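Local structure of GrgF (Penicillium sp. sh18, 6LZH) at residues P27-S38 with N101-W112; G40-I48 with I201-T211. The protein acts as a polyketide transferase of the alpha/beta hydrolase fold in gregatin A biosynthesis, fusing polyketide chains in a Claisen-type condensation. All coordinates share one frame; numbering follows the deposited sequence.

Contact 1: P27-S38 with N101-W112; sequences PASQRGPALIMS and NPLVNEKQIALW
The six-membered ring of W112 carries the methyl of M37 over one face, CE lying 4.0 Å from the ring centroid and 16° off the normal, a CH-pi contact within a Met-aromatic pair whose sulfur stands obliquely. The indole CG is anti to the backbone N (chi1 -178°), which lays the ring across M37, while NE1 is taken by Q284. The guanidinium of R31 has CA of N105 over one face; in its plane, at the edge, NH1 donates to O of P102 (2.9 Å), arriving from above the carbonyl plane. A water links R31 NH2 to O of V104. L103 puts CD1 3.4 Å from A28 O and sets its other methyl on the Q30-R31 peptide. Between these ends the strands run parallel: A34 N donates to O of Q108 at 2.8 Å, A110 N returns a bond to A34 O, and I36 and W112 continue the ladder. L35 CD1 presses tightly on CB of A110 (3.5 Å), on the W112 side of the sheet; A34, I36 and L111 occupy the other, against helices 84-99 and 116-127. Such parallel neighbours centre the alpha/beta hydrolase sheet, strand 108-114 leading to the probable nucleophile elbow at C115, with strand 32-38 beside it.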
# COMPACT_ATOMS: atom_id res chain seq x y z
N PRO A 27 2.74 26.05 -20.01
CA PRO A 27 3.08 25.55 -21.35
C PRO A 27 4.36 26.16 -21.88
O PRO A 27 4.59 27.37 -21.77
CB PRO A 27 1.88 25.98 -22.20
CG PRO A 27 1.27 27.10 -21.45
CD PRO A 27 1.47 26.78 -20.00
N ALA A 28 5.19 25.30 -22.46
CA ALA A 28 6.32 25.77 -23.26
C ALA A 28 5.81 26.38 -24.56
O ALA A 28 4.65 26.20 -24.95
CB ALA A 28 7.28 24.63 -23.57
N SER A 29 6.70 27.11 -25.24
CA SER A 29 6.36 27.83 -26.46
C SER A 29 6.23 26.94 -27.68
O SER A 29 5.78 27.42 -28.73
CB SER A 29 7.42 28.90 -26.75
OG SER A 29 7.52 29.80 -25.66
N GLN A 30 6.62 25.67 -27.59
CA GLN A 30 6.52 24.76 -28.72
C GLN A 30 6.53 23.34 -28.18
O GLN A 30 6.85 23.10 -27.01
CB GLN A 30 7.66 24.99 -29.72
CG GLN A 30 9.06 24.70 -29.21
CD GLN A 30 9.47 25.61 -28.05
OE1 GLN A 30 9.61 26.83 -28.22
NE2 GLN A 30 9.65 25.03 -26.87
N ARG A 31 6.15 22.40 -29.04
CA ARG A 31 6.08 21.00 -28.64
C ARG A 31 7.46 20.52 -28.18
O ARG A 31 8.48 20.81 -28.81
CB ARG A 31 5.55 20.14 -29.79
CG ARG A 31 5.53 18.63 -29.52
CD ARG A 31 4.99 17.88 -30.73
NE ARG A 31 5.08 16.44 -30.56
CZ ARG A 31 4.18 15.70 -29.94
NH1 ARG A 31 3.10 16.27 -29.41
NH2 ARG A 31 4.36 14.38 -29.84
N GLY A 32 7.49 19.78 -27.07
CA GLY A 32 8.73 19.29 -26.53
C GLY A 32 8.57 18.55 -25.22
O GLY A 32 7.50 18.00 -24.92
N PRO A 33 9.62 18.54 -24.40
CA PRO A 33 9.59 17.78 -23.14
C PRO A 33 8.58 18.36 -22.16
O PRO A 33 8.09 19.48 -22.30
CB PRO A 33 11.02 17.91 -22.62
CG PRO A 33 11.49 19.27 -23.17
CD PRO A 33 10.81 19.41 -24.52
N ALA A 34 8.24 17.54 -21.15
CA ALA A 34 7.29 17.94 -20.12
C ALA A 34 7.70 17.36 -18.77
O ALA A 34 8.48 16.40 -18.68
CB ALA A 34 5.86 17.49 -20.46
N LEU A 35 7.12 17.95 -17.72
CA LEU A 35 7.49 17.65 -16.34
C LEU A 35 6.26 17.77 -15.45
O LEU A 35 5.55 18.79 -15.49
CB LEU A 35 8.58 18.61 -15.85
CG LEU A 35 9.27 18.26 -14.54
CD1 LEU A 35 10.13 17.03 -14.71
CD2 LEU A 35 10.13 19.44 -14.08
N ILE A 36 6.02 16.73 -14.65
CA ILE A 36 4.96 16.70 -13.65
C ILE A 36 5.62 16.85 -12.28
O ILE A 36 6.43 16.00 -11.89
CB ILE A 36 4.14 15.41 -13.73
CG1 ILE A 36 3.55 15.23 -15.13
CG2 ILE A 36 3.05 15.41 -12.65
CD1 ILE A 36 2.83 13.90 -15.32
N MET A 37 5.27 17.91 -11.56
CA MET A 37 5.95 18.30 -10.32
C MET A 37 5.07 18.02 -9.10
O MET A 37 3.88 18.38 -9.09
CB MET A 37 6.33 19.78 -10.37
CG MET A 37 7.31 20.09 -11.51
SD MET A 37 7.59 21.86 -11.73
CE MET A 37 8.50 22.28 -10.23
N SER A 38 5.65 17.39 -8.08
CA SER A 38 4.93 16.97 -6.89
C SER A 38 5.48 17.71 -5.68
O SER A 38 6.72 17.75 -5.50
CB SER A 38 5.06 15.44 -6.66
OG SER A 38 4.42 14.68 -7.66
N ASN A 101 -1.71 16.19 -24.50
CA ASN A 101 -1.44 17.58 -24.85
C ASN A 101 -0.52 17.63 -26.07
O ASN A 101 0.56 17.02 -26.05
CB ASN A 101 -0.81 18.31 -23.66
CG ASN A 101 -0.84 19.82 -23.81
OD1 ASN A 101 -0.34 20.37 -24.80
ND2 ASN A 101 -1.41 20.50 -22.83
N PRO A 102 -0.89 18.34 -27.13
CA PRO A 102 -0.04 18.37 -28.34
C PRO A 102 1.27 19.11 -28.14
O PRO A 102 2.15 19.01 -29.01
CB PRO A 102 -0.92 19.08 -29.39
CG PRO A 102 -2.24 19.42 -28.71
CD PRO A 102 -2.04 19.27 -27.23
N LEU A 103 1.44 19.84 -27.04
CA LEU A 103 2.73 20.42 -26.72
C LEU A 103 3.68 19.41 -26.08
O LEU A 103 4.86 19.72 -25.90
CB LEU A 103 2.56 21.62 -25.76
CG LEU A 103 2.20 22.97 -26.37
CD1 LEU A 103 2.01 24.01 -25.27
CD2 LEU A 103 3.24 23.45 -27.37
N VAL A 104 3.20 18.22 -25.74
CA VAL A 104 3.97 17.25 -24.96
C VAL A 104 4.39 16.10 -25.87
O VAL A 104 3.55 15.36 -26.39
CB VAL A 104 3.17 16.74 -23.76
CG1 VAL A 104 3.98 15.67 -23.01
CG2 VAL A 104 2.81 17.88 -22.84
N ASN A 105 5.71 15.97 -26.05
CA ASN A 105 6.29 14.78 -26.65
C ASN A 105 6.19 13.62 -25.67
O ASN A 105 6.81 13.65 -24.60
CB ASN A 105 7.75 15.06 -27.00
CG ASN A 105 8.45 13.88 -27.65
OD1 ASN A 105 8.12 12.72 -27.42
ND2 ASN A 105 9.45 14.18 -28.47
N GLU A 106 5.43 12.57 -26.04
CA GLU A 106 5.14 11.53 -25.06
C GLU A 106 6.35 10.69 -24.70
O GLU A 106 6.28 9.91 -23.75
CB GLU A 106 4.01 10.64 -25.56
CG GLU A 106 4.31 9.94 -26.86
CD GLU A 106 3.25 8.92 -27.21
OE1 GLU A 106 3.57 7.96 -27.94
OE2 GLU A 106 2.10 9.08 -26.74
N LYS A 107 7.47 10.83 -25.42
CA LYS A 107 8.70 10.17 -25.02
C LYS A 107 9.60 11.07 -24.18
O LYS A 107 10.73 10.69 -23.88
CB LYS A 107 9.45 9.67 -26.27
CG LYS A 107 8.88 8.34 -26.82
CD LYS A 107 9.01 8.21 -28.35
CE LYS A 107 8.72 9.54 -29.07
NZ LYS A 107 8.25 9.41 -30.52
N GLN A 108 9.12 12.26 -23.78
CA GLN A 108 9.90 13.21 -23.00
C GLN A 108 9.10 13.70 -21.79
O GLN A 108 9.09 14.89 -21.47
CB GLN A 108 10.36 14.40 -23.84
CG GLN A 108 11.13 13.98 -25.11
CD GLN A 108 11.60 15.16 -25.91
OE1 GLN A 108 10.85 16.13 -26.11
NE2 GLN A 108 12.84 15.10 -26.40
N ILE A 109 8.42 12.80 -21.11
CA ILE A 109 7.64 13.16 -19.93
C ILE A 109 8.43 12.73 -18.71
O ILE A 109 8.68 11.53 -18.52
CB ILE A 109 6.25 12.51 -19.94
CG1 ILE A 109 5.43 13.09 -21.10
CG2 ILE A 109 5.55 12.75 -18.59
CD1 ILE A 109 4.07 12.46 -21.28
N ALA A 110 8.84 13.70 -17.90
CA ALA A 110 9.62 13.44 -16.71
C ALA A 110 8.79 13.73 -15.46
O ALA A 110 7.77 14.42 -15.50
CB ALA A 110 10.91 14.29 -16.73
N LEU A 111 9.20 13.14 -14.34
CA LEU A 111 8.60 13.39 -13.04
C LEU A 111 9.63 14.09 -12.16
O LEU A 111 10.81 13.76 -12.20
CB LEU A 111 8.17 12.08 -12.36
CG LEU A 111 7.19 11.18 -13.12
CD1 LEU A 111 6.85 9.95 -12.27
CD2 LEU A 111 5.93 11.98 -13.50
N TRP A 112 9.15 15.02 -11.33
CA TRP A 112 10.00 15.79 -10.44
C TRP A 112 9.27 15.93 -9.12
O TRP A 112 8.07 16.20 -9.10
CB TRP A 112 10.30 17.17 -11.06
CG TRP A 112 11.20 18.14 -10.31
CD1 TRP A 112 12.49 18.50 -10.66
CD2 TRP A 112 10.86 18.93 -9.17
NE1 TRP A 112 12.98 19.43 -9.77
CE2 TRP A 112 12.00 19.72 -8.85
CE3 TRP A 112 9.72 19.04 -8.37
CZ2 TRP A 112 12.02 20.61 -7.77
CZ3 TRP A 112 9.74 19.93 -7.29
CH2 TRP A 112 10.87 20.69 -7.00
O HOH W 1 2.98 12.89 -27.86
O HOH W 2 0.80 14.81 -27.64
O HOH W 3 6.58 20.94 -24.03
O HOH W 4 6.13 13.90 -9.63

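Contact 2: G40-I48 with I201-T211; sequences GFNMPKDAI and IPVENRISVQT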
# COMPACT_ATOMS: atom_id res chain seq x y z
N GLY A 40 5.87 19.08 -1.43
CA GLY A 40 6.34 18.45 -0.21
C GLY A 40 5.20 17.93 0.66
O GLY A 40 4.02 17.94 0.30
N PHE A 41 5.59 17.48 1.85
CA PHE A 41 4.69 16.75 2.73
C PHE A 41 3.50 17.60 3.16
O PHE A 41 3.67 18.67 3.76
CB PHE A 41 5.45 16.27 3.96
CG PHE A 41 4.61 15.53 4.94
CD1 PHE A 41 4.34 14.18 4.74
CD2 PHE A 41 4.08 16.16 6.06
CE1 PHE A 41 3.56 13.47 5.64
CE2 PHE A 41 3.30 15.46 6.97
CZ PHE A 41 3.04 14.10 6.75
N ASN A 42 2.30 17.12 2.86
CA ASN A 42 1.06 17.76 3.28
C ASN A 42 0.93 19.17 2.73
O ASN A 42 0.22 19.99 3.31
CB ASN A 42 0.93 17.78 4.81
CG ASN A 42 -0.52 17.92 5.27
OD1 ASN A 42 -1.43 17.48 4.58
ND2 ASN A 42 -0.72 18.58 6.41
N MET A 43 1.62 19.48 1.61
CA MET A 43 1.62 20.82 1.07
C MET A 43 0.89 20.89 -0.28
O MET A 43 0.90 19.92 -1.05
CB MET A 43 3.06 21.33 0.87
CG MET A 43 3.78 21.67 2.18
SD MET A 43 2.86 22.92 3.14
CE MET A 43 3.12 24.40 2.16
N PRO A 44 0.23 22.00 -0.57
CA PRO A 44 -0.34 22.22 -1.90
C PRO A 44 0.76 22.65 -2.88
O PRO A 44 1.92 22.82 -2.52
CB PRO A 44 -1.35 23.34 -1.66
CG PRO A 44 -0.70 24.17 -0.59
CD PRO A 44 0.00 23.16 0.32
N LYS A 45 0.35 22.81 -4.14
CA LYS A 45 1.26 23.20 -5.21
C LYS A 45 1.77 24.63 -5.09
O LYS A 45 2.69 25.02 -5.82
CB LYS A 45 0.53 23.04 -6.54
CG LYS A 45 -0.58 24.07 -6.67
CD LYS A 45 -1.63 23.66 -7.67
CE LYS A 45 -2.71 24.73 -7.77
NZ LYS A 45 -3.50 24.78 -6.50
N ASP A 46 1.21 25.42 -4.17
CA ASP A 46 1.28 26.88 -4.27
C ASP A 46 2.66 27.45 -3.93
O ASP A 46 3.03 28.51 -4.45
CB ASP A 46 0.20 27.49 -3.37
CG ASP A 46 -1.19 27.34 -3.95
OD1 ASP A 46 -1.64 26.19 -4.11
OD2 ASP A 46 -1.83 28.37 -4.27
N ALA A 47 3.42 26.81 -3.05
CA ALA A 47 4.66 27.40 -2.55
C ALA A 47 5.88 26.77 -3.21
O ALA A 47 5.95 25.54 -3.33
CB ALA A 47 4.78 27.23 -1.03
N ILE A 48 6.83 27.63 -3.60
CA ILE A 48 8.17 27.28 -4.08
C ILE A 48 8.15 26.69 -5.48
O ILE A 48 8.86 27.17 -6.38
CB ILE A 48 8.89 26.31 -3.11
CG1 ILE A 48 8.90 26.86 -1.68
CG2 ILE A 48 10.32 26.08 -3.59
CD1 ILE A 48 9.66 25.98 -0.68
N ILE A 201 4.37 31.44 3.87
CA ILE A 201 3.78 30.28 3.21
C ILE A 201 2.78 29.65 4.18
O ILE A 201 3.18 29.25 5.29
CB ILE A 201 4.85 29.27 2.78
CG1 ILE A 201 5.67 29.88 1.63
CG2 ILE A 201 4.19 27.98 2.37
CD1 ILE A 201 7.15 29.46 1.60
N PRO A 202 1.50 29.57 3.83
CA PRO A 202 0.53 28.99 4.76
C PRO A 202 0.73 27.48 4.86
O PRO A 202 1.07 26.81 3.89
CB PRO A 202 -0.83 29.34 4.14
CG PRO A 202 -0.55 29.58 2.69
CD PRO A 202 0.89 30.00 2.56
N VAL A 203 0.56 26.97 6.07
CA VAL A 203 0.77 25.57 6.37
C VAL A 203 -0.45 25.03 7.08
O VAL A 203 -0.90 25.61 8.08
CB VAL A 203 2.03 25.36 7.23
CG1 VAL A 203 2.09 23.91 7.73
CG2 VAL A 203 3.28 25.74 6.45
N GLU A 204 -1.00 23.93 6.57
CA GLU A 204 -2.03 23.18 7.28
C GLU A 204 -1.34 22.33 8.33
O GLU A 204 -0.60 21.39 7.99
CB GLU A 204 -2.84 22.33 6.29
CG GLU A 204 -4.11 21.69 6.87
CD GLU A 204 -4.99 22.68 7.62
OE1 GLU A 204 -5.58 23.58 6.97
OE2 GLU A 204 -5.10 22.54 8.85
N ASN A 205 -1.53 22.66 9.61
CA ASN A 205 -0.78 22.04 10.70
C ASN A 205 -1.46 20.80 11.26
O ASN A 205 -1.24 20.45 12.43
CB ASN A 205 -0.53 23.07 11.81
CG ASN A 205 -1.78 23.35 12.63
OD1 ASN A 205 -2.89 23.39 12.09
ND2 ASN A 205 -1.61 23.54 13.93
N ARG A 206 -2.27 20.11 10.45
CA ARG A 206 -2.96 18.90 10.87
C ARG A 206 -2.82 17.85 9.78
O ARG A 206 -2.80 18.16 8.59
CB ARG A 206 -4.45 19.17 11.16
CG ARG A 206 -4.70 20.32 12.14
CD ARG A 206 -5.89 20.04 13.06
NE ARG A 206 -5.46 19.62 14.39
CZ ARG A 206 -6.25 19.04 15.29
NH1 ARG A 206 -7.53 18.82 14.99
NH2 ARG A 206 -5.78 18.69 16.48
N ILE A 207 -2.76 16.59 10.21
CA ILE A 207 -2.64 15.46 9.31
C ILE A 207 -3.51 14.34 9.87
O ILE A 207 -3.61 14.19 11.10
CB ILE A 207 -1.16 15.04 9.15
CG1 ILE A 207 -1.01 13.99 8.06
CG2 ILE A 207 -0.59 14.53 10.46
CD1 ILE A 207 -0.87 14.59 6.70
N SER A 208 -4.18 13.59 8.99
CA SER A 208 -5.04 12.52 9.47
C SER A 208 -4.22 11.46 10.20
O SER A 208 -3.07 11.19 9.84
CB SER A 208 -5.80 11.87 8.31
OG SER A 208 -4.91 11.08 7.54
N VAL A 209 -4.82 10.86 11.23
CA VAL A 209 -4.13 9.75 11.89
C VAL A 209 -3.94 8.58 10.93
O VAL A 209 -3.03 7.77 11.12
CB VAL A 209 -4.88 9.29 13.16
CG1 VAL A 209 -5.08 10.44 14.12
CG2 VAL A 209 -6.23 8.65 12.82
N GLN A 210 -4.78 8.46 9.90
CA GLN A 210 -4.61 7.36 8.97
C GLN A 210 -3.34 7.52 8.15
O GLN A 210 -2.82 6.53 7.61
CB GLN A 210 -5.83 7.26 8.03
CG GLN A 210 -7.14 7.00 8.78
CD GLN A 210 -7.10 5.68 9.54
OE1 GLN A 210 -6.45 4.70 9.11
NE2 GLN A 210 -7.78 5.63 10.69
N THR A 211 -2.83 8.75 8.04
CA THR A 211 -1.58 8.96 7.33
C THR A 211 -0.47 8.08 7.89
O THR A 211 0.27 7.43 7.13
CB THR A 211 -1.17 10.44 7.40
OG1 THR A 211 -2.13 11.25 6.69
CG2 THR A 211 0.22 10.64 6.81
O HOH W 5 0.91 21.50 5.86
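Among the polar contacts, ND2 of N42 donates to O of R206 at 3.0 Å, a bent bond (135°) that comes in above the carbonyl plane and is tilted from the amide's own plane. With CG anti to the backbone N (chi1 -158°), the amide reaches across to the 201-211 chain; OD1 accepts from N80 ND2, and ND2 also bonds Y175 OH. A water donates to both N42 O and E204 O, joining the two backbones. A leucine here would probably leave R206 O without this donor and N80 without its acceptor. N42 sits in the type II turn G40-M43, on the loop that follows strand 32-38, the place where alpha/beta hydrolases usually form the oxyanion hole; the F41 side chain is about 4 Å from that of C115, the likely nucleophile. In the apolar contacts, CD1 of I207 slides past the N42 amide, 3.6 Å from its CG, and meets CZ of F41 at 3.9 Å, the two side chains coming from opposite directions. M43, bent at chi2 and chi3, crosses I201 at about a right angle and brings CE to 3.7 Å from its CG2; the same methyl, CG2 of I201, packs on CB of A47 at 3.5 Å.

Overall arrangement
Contact 1 and contact 2 follow one another on the chain: 27-38 is followed, after a single residue, by 40-48, and their partners 101-112 and 201-211 come later in the same order, so the pairings interleave. Their centres lie about 26 Å apart, on opposite sides of the chain's centre, and beyond that sequence junction the two do not touch. Contact 1 belongs to the central mixed sheet; contact 2 joins the loop between strand 32-38 and helix 49-58 to a segment that includes strand 206-208, part of a separate two-stranded sheet. Both lead to the probable active site: strand 108-114 runs on to C115, and the F41 side chain lies near that cysteine.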